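Local atomic coordinates of HD domain protein (Enterococcus faecalis, PDB entry 4LRL), a protein that probably hydrolyses deoxyribonucleoside triphosphates at a metal-bearing HD-domain site, under allosteric control by bound nucleotides such as dGTP and dTTP. Residues I187-P192 against R405-I410; V234-K239 against E411-D416; V257-M262 against D397-N402. All blocks are in the same frame, centred on the assembly; numbering follows the deposited sequence. Where two conformers were deposited one is given.

Contact 1. Residues I187-P192 against R405-I410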
loop_
_atom_site.group_PDB
_atom_site.type_symbol
_atom_site.label_atom_id
_atom_site.label_comp_id
_atom_site.label_asym_id
_atom_site.label_seq_id
_atom_site.Cartn_x
_atom_site.Cartn_y
_atom_site.Cartn_z
ATOM N N ILE C 187 17.661 -14.057 26.921
ATOM C CA ILE C 187 16.922 -15.001 26.098
ATOM C C ILE C 187 16.223 -16.061 26.951
ATOM O O ILE C 187 15.092 -16.438 26.663
ATOM C CB ILE C 187 17.849 -15.619 25.008
ATOM C CG1 ILE C 187 18.094 -14.581 23.910
ATOM C CG2 ILE C 187 17.236 -16.864 24.387
ATOM C CD1 ILE C 187 19.479 -14.600 23.357
ATOM N N THR C 188 16.883 -16.520 28.011
ATOM C CA THR C 188 16.278 -17.489 28.913
ATOM C C THR C 188 15.333 -16.793 29.889
ATOM O O THR C 188 14.661 -17.449 30.692
ATOM C CB THR C 188 17.335 -18.297 29.701
ATOM O OG1 THR C 188 18.008 -17.439 30.628
ATOM C CG2 THR C 188 18.343 -18.937 28.760
ATOM N N LYS C 189 15.305 -15.460 29.822
ATOM C CA LYS C 189 14.369 -14.624 30.588
ATOM C C LYS C 189 14.718 -14.599 32.075
ATOM O O LYS C 189 13.855 -14.371 32.928
ATOM C CB LYS C 189 12.912 -15.071 30.372
ATOM C CG LYS C 189 12.498 -15.198 28.900
ATOM C CD LYS C 189 11.088 -15.770 28.758
ATOM C CE LYS C 189 10.036 -14.660 28.860
ATOM N NZ LYS C 189 8.716 -15.147 29.363
ATOM N N GLN C 190 15.991 -14.821 32.379
ATOM C CA GLN C 190 16.441 -14.844 33.760
ATOM C C GLN C 190 17.132 -13.547 34.166
ATOM O O GLN C 190 17.312 -13.276 35.353
ATOM C CB GLN C 190 17.334 -16.063 34.009
ATOM C CG GLN C 190 16.559 -17.384 34.012
ATOM C CD GLN C 190 17.463 -18.609 34.009
ATOM O OE1 GLN C 190 18.151 -18.884 33.025
ATOM N NE2 GLN C 190 17.454 -19.356 35.108
ATOM N N TYR C 191 17.495 -12.742 33.174
ATOM C CA TYR C 191 18.101 -11.418 33.397
ATOM C C TYR C 191 17.225 -10.525 34.298
ATOM O O TYR C 191 16.005 -10.482 34.117
ATOM C CB TYR C 191 18.362 -10.743 32.040
ATOM C CG TYR C 191 19.273 -9.538 32.113
ATOM C CD1 TYR C 191 20.629 -9.684 32.408
ATOM C CD2 TYR C 191 18.783 -8.253 31.878
ATOM C CE1 TYR C 191 21.467 -8.590 32.468
ATOM C CE2 TYR C 191 19.617 -7.151 31.932
ATOM C CZ TYR C 191 20.956 -7.326 32.225
ATOM O OH TYR C 191 21.789 -6.243 32.292
ATOM N N PRO C 192 17.842 -9.808 35.263
ATOM C CA PRO C 192 17.064 -9.122 36.308
ATOM C C PRO C 192 16.229 -7.906 35.875
ATOM O O PRO C 192 15.324 -7.504 36.608
ATOM C CB PRO C 192 18.137 -8.690 37.328
ATOM C CG PRO C 192 19.385 -9.416 36.937
ATOM C CD PRO C 192 19.287 -9.618 35.468
ATOM N N ARG C 405 -0.449 -13.898 36.675
ATOM C CA ARG C 405 0.822 -14.193 36.016
ATOM C C ARG C 405 1.238 -13.032 35.120
ATOM O O ARG C 405 0.790 -12.912 33.972
ATOM C CB ARG C 405 0.756 -15.510 35.238
ATOM C CG ARG C 405 0.486 -16.727 36.110
ATOM C CD ARG C 405 0.219 -17.964 35.265
ATOM N NE ARG C 405 1.449 -18.649 34.866
ATOM C CZ ARG C 405 1.920 -19.753 35.446
ATOM N NH1 ARG C 405 1.267 -20.317 36.454
ATOM N NH2 ARG C 405 3.046 -20.301 35.007
ATOM N N HIS C 406 2.112 -12.192 35.672
ATOM C CA HIS C 406 2.545 -10.927 35.074
ATOM C C HIS C 406 2.942 -11.018 33.600
ATOM O O HIS C 406 2.575 -10.157 32.801
ATOM C CB HIS C 406 3.710 -10.339 35.889
ATOM C CG HIS C 406 4.009 -8.905 35.575
ATOM N ND1 HIS C 406 4.206 -8.447 34.288
ATOM C CD2 HIS C 406 4.156 -7.829 36.385
ATOM C CE1 HIS C 406 4.450 -7.150 34.319
ATOM N NE2 HIS C 406 4.428 -6.751 35.579
ATOM N N ARG C 407 3.685 -12.066 33.255
ATOM C CA ARG C 407 4.294 -12.209 31.924
ATOM C C ARG C 407 3.311 -12.476 30.779
ATOM O O ARG C 407 3.634 -12.270 29.610
ATOM C CB ARG C 407 5.375 -13.301 31.953
ATOM C CG ARG C 407 6.513 -13.003 32.920
ATOM C CD ARG C 407 7.811 -13.696 32.523
ATOM N NE ARG C 407 8.958 -13.090 33.204
ATOM C CZ ARG C 407 10.066 -13.738 33.549
ATOM N NH1 ARG C 407 11.048 -13.091 34.162
ATOM N NH2 ARG C 407 10.194 -15.032 33.287
ATOM N N THR C 408 2.115 -12.935 31.130
ATOM C CA THR C 408 1.116 -13.350 30.156
ATOM C C THR C 408 0.246 -12.180 29.706
ATOM O O THR C 408 -0.712 -12.367 28.954
ATOM C CB THR C 408 0.199 -14.425 30.760
ATOM O OG1 THR C 408 -0.517 -13.868 31.872
ATOM C CG2 THR C 408 1.017 -15.625 31.247
ATOM N N GLN C 409 0.581 -10.975 30.159
ATOM C CA GLN C 409 -0.317 -9.832 29.998
ATOM C C GLN C 409 0.259 -8.685 29.165
ATOM O O GLN C 409 1.467 -8.435 29.162
ATOM C CB GLN C 409 -0.749 -9.306 31.374
ATOM C CG GLN C 409 -1.271 -10.377 32.314
ATOM C CD GLN C 409 -1.669 -9.820 33.662
ATOM O OE1 GLN C 409 -2.637 -9.072 33.773
ATOM N NE2 GLN C 409 -0.928 -10.190 34.698
ATOM N N ILE C 410 -0.622 -7.988 28.462
ATOM C CA ILE C 410 -0.265 -6.737 27.816
ATOM C C ILE C 410 -0.800 -5.625 28.715
ATOM O O ILE C 410 -2.002 -5.538 28.949
ATOM C CB ILE C 410 -0.841 -6.666 26.391
ATOM C CG1 ILE C 410 -0.239 -7.782 25.534
ATOM C CG2 ILE C 410 -0.583 -5.299 25.763
ATOM C CD1 ILE C 410 -0.970 -8.031 24.251
#

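Contact 2. Residues V234-K239 against E411-D416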
loop_
_atom_site.group_PDB
_atom_site.type_symbol
_atom_site.label_atom_id
_atom_site.label_comp_id
_atom_site.label_asym_id
_atom_site.label_seq_id
_atom_site.Cartn_x
_atom_site.Cartn_y
_atom_site.Cartn_z
ATOM N N VAL C 234 3.417 5.048 21.841
ATOM C CA VAL C 234 2.768 4.875 23.137
ATOM C C VAL C 234 3.475 3.864 24.038
ATOM O O VAL C 234 3.154 3.774 25.231
ATOM C CB VAL C 234 1.269 4.490 23.004
ATOM C CG1 VAL C 234 0.479 5.602 22.311
ATOM C CG2 VAL C 234 1.097 3.154 22.279
ATOM N N ILE C 235 4.428 3.113 23.470
ATOM C CA ILE C 235 5.238 2.153 24.241
ATOM C C ILE C 235 6.044 2.868 25.327
ATOM O O ILE C 235 6.548 3.973 25.126
ATOM C CB ILE C 235 6.171 1.300 23.340
ATOM C CG1 ILE C 235 6.717 0.095 24.116
ATOM C CG2 ILE C 235 7.308 2.157 22.734
ATOM C CD1 ILE C 235 7.355 -0.991 23.263
ATOM N N ARG C 236 6.169 2.219 26.474
ATOM C CA ARG C 236 6.730 2.871 27.653
ATOM C C ARG C 236 7.373 1.844 28.597
ATOM O O ARG C 236 6.857 0.739 28.745
ATOM C CB ARG C 236 5.603 3.617 28.370
ATOM C CG ARG C 236 6.006 4.410 29.593
ATOM C CD ARG C 236 4.813 4.620 30.502
ATOM N NE ARG C 236 5.015 5.748 31.406
ATOM C CZ ARG C 236 4.473 6.950 31.240
ATOM N NH1 ARG C 236 3.681 7.206 30.198
ATOM N NH2 ARG C 236 4.724 7.907 32.122
ATOM N N PRO C 237 8.503 2.204 29.235
ATOM C CA PRO C 237 8.989 1.357 30.312
ATOM C C PRO C 237 8.269 1.677 31.620
ATOM O O PRO C 237 7.726 2.764 31.776
ATOM C CB PRO C 237 10.459 1.763 30.432
ATOM C CG PRO C 237 10.453 3.223 30.081
ATOM C CD PRO C 237 9.390 3.367 29.009
ATOM N N TYR C 238 8.252 0.712 32.531
ATOM C CA TYR C 238 7.915 0.946 33.937
ATOM C C TYR C 238 8.670 -0.083 34.776
ATOM O O TYR C 238 9.355 -0.961 34.231
ATOM C CB TYR C 238 6.399 0.883 34.177
ATOM C CG TYR C 238 5.808 -0.510 34.188
ATOM C CD1 TYR C 238 5.399 -1.099 35.381
ATOM C CD2 TYR C 238 5.657 -1.235 33.004
ATOM C CE1 TYR C 238 4.865 -2.387 35.401
ATOM C CE2 TYR C 238 5.114 -2.516 33.005
ATOM C CZ TYR C 238 4.722 -3.089 34.208
ATOM O OH TYR C 238 4.186 -4.356 34.222
ATOM N N LYS C 239 8.527 0.015 36.096
ATOM C CA LYS C 239 9.270 -0.834 37.026
ATOM C C LYS C 239 9.175 -2.322 36.691
ATOM O O LYS C 239 10.178 -3.032 36.746
ATOM C CB LYS C 239 8.808 -0.571 38.462
ATOM C CG LYS C 239 9.728 -1.122 39.529
ATOM C CD LYS C 239 9.202 -0.733 40.902
ATOM C CE LYS C 239 10.148 -1.147 42.004
ATOM N NZ LYS C 239 9.676 -0.607 43.292
ATOM N N GLU C 411 0.101 -4.802 29.248
ATOM C CA GLU C 411 -0.280 -3.805 30.247
ATOM C C GLU C 411 -0.483 -2.424 29.635
ATOM O O GLU C 411 0.380 -1.917 28.912
ATOM C CB GLU C 411 0.745 -3.729 31.380
ATOM C CG GLU C 411 1.086 -5.071 32.024
ATOM C CD GLU C 411 0.101 -5.510 33.103
ATOM O OE1 GLU C 411 -1.082 -5.109 33.078
ATOM O OE2 GLU C 411 0.519 -6.280 33.981
ATOM N N LEU C 412 -1.637 -1.832 29.923
ATOM C CA LEU C 412 -1.946 -0.473 29.486
ATOM C C LEU C 412 -1.807 0.449 30.678
ATOM O O LEU C 412 -2.301 0.137 31.772
ATOM C CB LEU C 412 -3.360 -0.393 28.914
ATOM C CG LEU C 412 -3.644 -1.201 27.643
ATOM C CD1 LEU C 412 -5.088 -1.650 27.608
ATOM C CD2 LEU C 412 -3.313 -0.406 26.395
ATOM N N MET C 413 -1.116 1.566 30.483
ATOM C CA MET C 413 -0.928 2.516 31.576
ATOM C C MET C 413 -1.872 3.716 31.539
ATOM O O MET C 413 -1.944 4.449 30.549
ATOM C CB MET C 413 0.518 2.989 31.678
ATOM C CG MET C 413 0.775 3.705 32.989
ATOM S SD MET C 413 2.459 4.271 33.188
ATOM C CE MET C 413 3.270 2.720 33.568
ATOM N N GLN C 414 -2.585 3.899 32.649
ATOM C CA GLN C 414 -3.551 4.976 32.795
ATOM C C GLN C 414 -2.814 6.273 33.114
ATOM O O GLN C 414 -1.654 6.251 33.520
ATOM C CB GLN C 414 -4.531 4.654 33.926
ATOM C CG GLN C 414 -5.129 3.242 33.917
ATOM C CD GLN C 414 -6.508 3.185 33.292
ATOM O OE1 GLN C 414 -6.807 3.899 32.334
ATOM N NE2 GLN C 414 -7.359 2.324 33.833
ATOM N N LYS C 415 -3.500 7.399 32.935
ATOM C CA LYS C 415 -2.976 8.713 33.315
ATOM C C LYS C 415 -2.511 8.762 34.776
ATOM O O LYS C 415 -1.618 9.535 35.118
ATOM C CB LYS C 415 -4.027 9.799 33.060
ATOM C CG LYS C 415 -3.441 11.192 32.857
ATOM C CD LYS C 415 -4.113 12.234 33.762
ATOM C CE LYS C 415 -3.772 13.666 33.347
ATOM N NZ LYS C 415 -2.337 14.013 33.557
ATOM N N ASP C 416 -3.109 7.929 35.626
ATOM C CA ASP C 416 -2.753 7.880 37.059
ATOM C C ASP C 416 -1.503 7.028 37.352
ATOM O O ASP C 416 -0.999 7.000 38.479
ATOM C CB ASP C 416 -3.962 7.444 37.913
ATOM C CG ASP C 416 -4.266 5.943 37.824
ATOM O OD1 ASP C 416 -4.030 5.314 36.773
ATOM O OD2 ASP C 416 -4.764 5.383 38.820
#

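Contact 3. Residues V257-M262 against D397-N402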
loop_
_atom_site.group_PDB
_atom_site.type_symbol
_atom_site.label_atom_id
_atom_site.label_comp_id
_atom_site.label_asym_id
_atom_site.label_seq_id
_atom_site.Cartn_x
_atom_site.Cartn_y
_atom_site.Cartn_z
ATOM N N VAL C 257 -5.369 -8.096 16.615
ATOM C CA VAL C 257 -6.122 -8.450 15.425
ATOM C C VAL C 257 -5.214 -9.054 14.346
ATOM O O VAL C 257 -5.524 -10.113 13.807
ATOM C CB VAL C 257 -6.936 -7.240 14.910
ATOM C CG1 VAL C 257 -7.592 -7.537 13.559
ATOM C CG2 VAL C 257 -7.999 -6.876 15.920
ATOM N N SER C 258 -4.087 -8.400 14.057
ATOM C CA SER C 258 -3.135 -8.884 13.045
ATOM C C SER C 258 -2.547 -10.236 13.430
ATOM O O SER C 258 -2.365 -11.123 12.575
ATOM C CB SER C 258 -1.996 -7.888 12.840
ATOM O OG SER C 258 -2.497 -6.634 12.396
ATOM N N ARG C 259 -2.248 -10.368 14.719
ATOM C CA ARG C 259 -1.697 -11.578 15.285
ATOM C C ARG C 259 -2.640 -12.737 15.000
ATOM O O ARG C 259 -2.226 -13.747 14.437
ATOM C CB ARG C 259 -1.485 -11.404 16.791
ATOM C CG ARG C 259 -0.560 -12.423 17.423
ATOM C CD ARG C 259 -0.342 -12.125 18.902
ATOM N NE ARG C 259 -0.205 -13.344 19.699
ATOM C CZ ARG C 259 0.098 -13.354 20.999
ATOM N NH1 ARG C 259 0.320 -12.212 21.639
ATOM N NH2 ARG C 259 0.203 -14.505 21.661
ATOM N N TYR C 260 -3.914 -12.552 15.335
ATOM C CA TYR C 260 -4.950 -13.573 15.166
ATOM C C TYR C 260 -5.145 -13.947 13.696
ATOM O O TYR C 260 -5.186 -15.126 13.343
ATOM C CB TYR C 260 -6.272 -13.088 15.787
ATOM C CG TYR C 260 -7.519 -13.877 15.400
ATOM C CD1 TYR C 260 -7.891 -15.012 16.102
ATOM C CD2 TYR C 260 -8.331 -13.471 14.342
ATOM C CE1 TYR C 260 -9.024 -15.729 15.761
ATOM C CE2 TYR C 260 -9.467 -14.181 13.999
ATOM C CZ TYR C 260 -9.808 -15.309 14.714
ATOM O OH TYR C 260 -10.938 -16.023 14.377
ATOM N N GLN C 261 -5.280 -12.935 12.839
ATOM C CA GLN C 261 -5.485 -13.216 11.406
ATOM C C GLN C 261 -4.302 -13.892 10.710
ATOM O O GLN C 261 -4.523 -14.763 9.858
ATOM C CB GLN C 261 -6.080 -12.036 10.611
ATOM C CG GLN C 261 -5.299 -10.747 10.632
ATOM C CD GLN C 261 -6.152 -9.525 10.282
ATOM O OE1 GLN C 261 -7.319 -9.640 9.889
ATOM N NE2 GLN C 261 -5.562 -8.336 10.436
ATOM N N MET C 262 -3.066 -13.544 11.101
ATOM C CA MET C 262 -1.872 -14.258 10.615
ATOM C C MET C 262 -1.899 -15.756 11.007
ATOM O O MET C 262 -1.681 -16.620 10.152
ATOM C CB MET C 262 -0.571 -13.597 11.087
ATOM C CG MET C 262 -0.176 -12.287 10.380
ATOM S SD MET C 262 0.039 -12.377 8.571
ATOM C CE MET C 262 1.309 -13.649 8.514
ATOM N N ASP C 397 1.633 -19.191 20.165
ATOM C CA ASP C 397 0.773 -19.121 21.344
ATOM C C ASP C 397 -0.289 -18.020 21.228
ATOM O O ASP C 397 -0.019 -16.930 20.721
ATOM C CB ASP C 397 1.623 -18.911 22.599
ATOM C CG ASP C 397 2.330 -17.566 22.616
ATOM O OD1 ASP C 397 3.021 -17.222 21.632
ATOM O OD2 ASP C 397 2.194 -16.846 23.623
ATOM N N PHE C 398 -1.498 -18.321 21.697
ATOM C CA PHE C 398 -2.592 -17.351 21.709
ATOM C C PHE C 398 -2.478 -16.416 22.903
ATOM O O PHE C 398 -1.841 -16.759 23.905
ATOM C CB PHE C 398 -3.943 -18.064 21.751
ATOM C CG PHE C 398 -4.345 -18.674 20.444
ATOM C CD1 PHE C 398 -4.914 -17.892 19.442
ATOM C CD2 PHE C 398 -4.156 -20.030 20.209
ATOM C CE1 PHE C 398 -5.293 -18.452 18.225
ATOM C CE2 PHE C 398 -4.530 -20.601 18.992
ATOM C CZ PHE C 398 -5.098 -19.809 18.000
ATOM N N TYR C 399 -3.096 -15.242 22.796
ATOM C CA TYR C 399 -3.146 -14.316 23.919
ATOM C C TYR C 399 -4.152 -14.788 24.977
ATOM O O TYR C 399 -5.359 -14.737 24.760
ATOM C CB TYR C 399 -3.445 -12.881 23.452
ATOM C CG TYR C 399 -3.339 -11.869 24.569
ATOM C CD1 TYR C 399 -2.169 -11.764 25.324
ATOM C CD2 TYR C 399 -4.406 -11.028 24.887
ATOM C CE1 TYR C 399 -2.060 -10.848 26.376
ATOM C CE2 TYR C 399 -4.308 -10.100 25.931
ATOM C CZ TYR C 399 -3.130 -10.021 26.676
ATOM O OH TYR C 399 -3.009 -9.121 27.716
ATOM N N ARG C 400 -3.639 -15.272 26.107
ATOM C CA ARG C 400 -4.476 -15.691 27.235
ATOM C C ARG C 400 -3.949 -15.092 28.541
ATOM O O ARG C 400 -3.203 -15.749 29.270
ATOM C CB ARG C 400 -4.553 -17.216 27.345
ATOM C CG ARG C 400 -5.666 -17.681 28.278
ATOM C CD ARG C 400 -5.427 -19.065 28.865
ATOM N NE ARG C 400 -5.323 -20.084 27.824
ATOM C CZ ARG C 400 -5.636 -21.363 27.986
ATOM N NH1 ARG C 400 -5.501 -22.200 26.968
ATOM N NH2 ARG C 400 -6.092 -21.810 29.152
ATOM N N PRO C 401 -4.328 -13.836 28.837
ATOM C CA PRO C 401 -3.815 -13.160 30.021
ATOM C C PRO C 401 -4.246 -13.825 31.326
ATOM O O PRO C 401 -5.441 -14.012 31.570
ATOM C CB PRO C 401 -4.400 -11.746 29.909
ATOM C CG PRO C 401 -5.563 -11.879 28.992
ATOM C CD PRO C 401 -5.186 -12.951 28.028
ATOM N N ASN C 402 -3.264 -14.200 32.136
ATOM C CA ASN C 402 -3.529 -14.725 33.461
ATOM C C ASN C 402 -3.341 -13.632 34.499
ATOM O O ASN C 402 -2.231 -13.133 34.699
ATOM C CB ASN C 402 -2.635 -15.919 33.768
ATOM C CG ASN C 402 -3.172 -16.761 34.891
ATOM O OD1 ASN C 402 -3.262 -16.316 36.035
ATOM N ND2 ASN C 402 -3.534 -17.994 34.572
#

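Contact 1. Residues I187-P192 against R405-I410
Lys-189 and Arg-407 meet at the surface, each from its own loop, one at the C-terminal end of helix 179-187 in the HD domain, the other in the HD-associated region. The helix finishes in a Schellman motif with Lys-189 as its C-prime residue: phi is positive (72°), Gln-190 N bonds to Ser-185 O and Lys-189 N to Val-186 O. In the facing loop, residues 406-408 make a 3-10 segment, where Arg-405 O takes bonds from both the N and the OG1 of Thr-408.

The polar link is slight. Arg-407, its chain extended from CG to NE, brings NH1 to 3.3 Å from Lys-189 O in a weak hydrogen bond, bent to 129° at the hydrogen.

In van der Waals contact the two long side chains run alongside one another, each pointing back toward the other's backbone. Lys-189 CB lies 4.0 Å from Arg-407 NH2, and the lysine chain also rests on Val-197 of helix 194-200. Its side chain lies about 10 Å from those of His-134 and Asp-207, two ligands of the bound nickel ion.

Two like charges, Lys-189 NZ and Arg-407 NH2, come within 4.2 Å. The lysine chain bends at chi3 (85°), which leaves NZ 3.6 Å from Arg-407 CD.

Contact 2. Residues V234-K239 against E411-D416
Met-413 lays its thioether between Arg-236 and Tyr-238, two residues whose CB atoms both point toward strand 411-413. The sulfur meets the arginine: Met-413 SD sits over one face of the guanidinium, 3.4 Å from Arg-236 NE, and also touches Arg-236 CD at 3.6 Å. The two side chains cross at about a right angle, the extended arginine crossing a methionine that bends only at its last torsion (chi3 -76°).

That bend carries the methyl into an apolar contact, with Met-413 CE 3.7 Å from Tyr-238 CB and oblique to the ring. Both strands belong to a mixed sheet in the order 235-238, 241-245, 411-413, 419-421, so strand 241-245 lies between them and supplies backbone partners: Arg-236 pairs with Ala-243, Glu-411 and Met-413 with Phe-244. The axes of strand segments 235-238 and 411-413 approach to 8.8 Å and are turned 93° to each other, consistent with strong twist across the sheet, and the side chains meet across the middle strand. Leu-419 of the fourth strand packs against Met-413, Glu-411 and Tyr-238.

Farther along the tyrosine, the hydroxyl end touches the aliphatic part of Glu-411: Tyr-238 OH lies 3.9 Å from Glu-411 CG, with the ring and carboxylate planes perpendicular.

Contact 3. Residues V257-M262 against D397-N402
Arg-259 reaches out to Asp-397 and Tyr-399 in a contact between helix 249-267 and the loop before strand 411-413, within the HD-associated region, in which one guanidinium holds a piece of backbone. From CB the chain sets out with CG anti to the backbone N and runs straight through chi2. A bend about the CG-CD bond (chi3 145°) brings the flat end of the side chain up to the loop. The side chain also packs on Leu-212 of helix 206-219.

NE is the first polar atom. It hydrogen-bonds to the OH of Tyr-263, one turn further along the same helix, and that hydroxyl also bonds to Asp-397 O. Beyond it the guanidinium presents one face to the loop backbone: Tyr-399 N lies over that face, 3.6 Å from Arg-259 NH2, and Tyr-399 CB sits over it 4.0 Å above the plane, toward the rim. On the NH1 side, Arg-259 NH1 is 4.2 Å from that same Tyr-399 CB.

NH2 has two hydrogen-bond acceptors, Gln-203 OE1 and Asp-397 O. Gln-203 NE2 in turn holds Asp-397 OD2, so this one amide braces both partners. The carboxylate of Asp-397 has its main ionic partner in Arg-208, through OD1; its salt bridge from OD2 to Arg-259 NH2 is long, 3.6 Å. The strong bond goes to the main chain: Arg-259 NH2 donates to Asp-397 O at 2.6 Å, nearly straight at 166°, with the oxygen in the guanidinium plane but the nitrogen 42° out of the carbonyl plane.

From the N terminus the chain first passes 187-192, in the HD domain, then 234-239 and 257-262, before it returns through 397-402, 405-410 and 411-416. Contact 3 closes the shortest loop and is nested inside those of contacts 1 and 2, which cross because their segments alternate. The three returning segments lie close together in sequence, so one stretch of the HD-associated region meets in turn a helix, the loop that follows an HD-domain helix, and strand 235-238, outermost in its sheet within this chain. Thr-408 OG1 to Asn-402 N and Ile-410 N to Tyr-399 OH tie contacts 1 and 3, whereas contacts 2 and 3 do not touch.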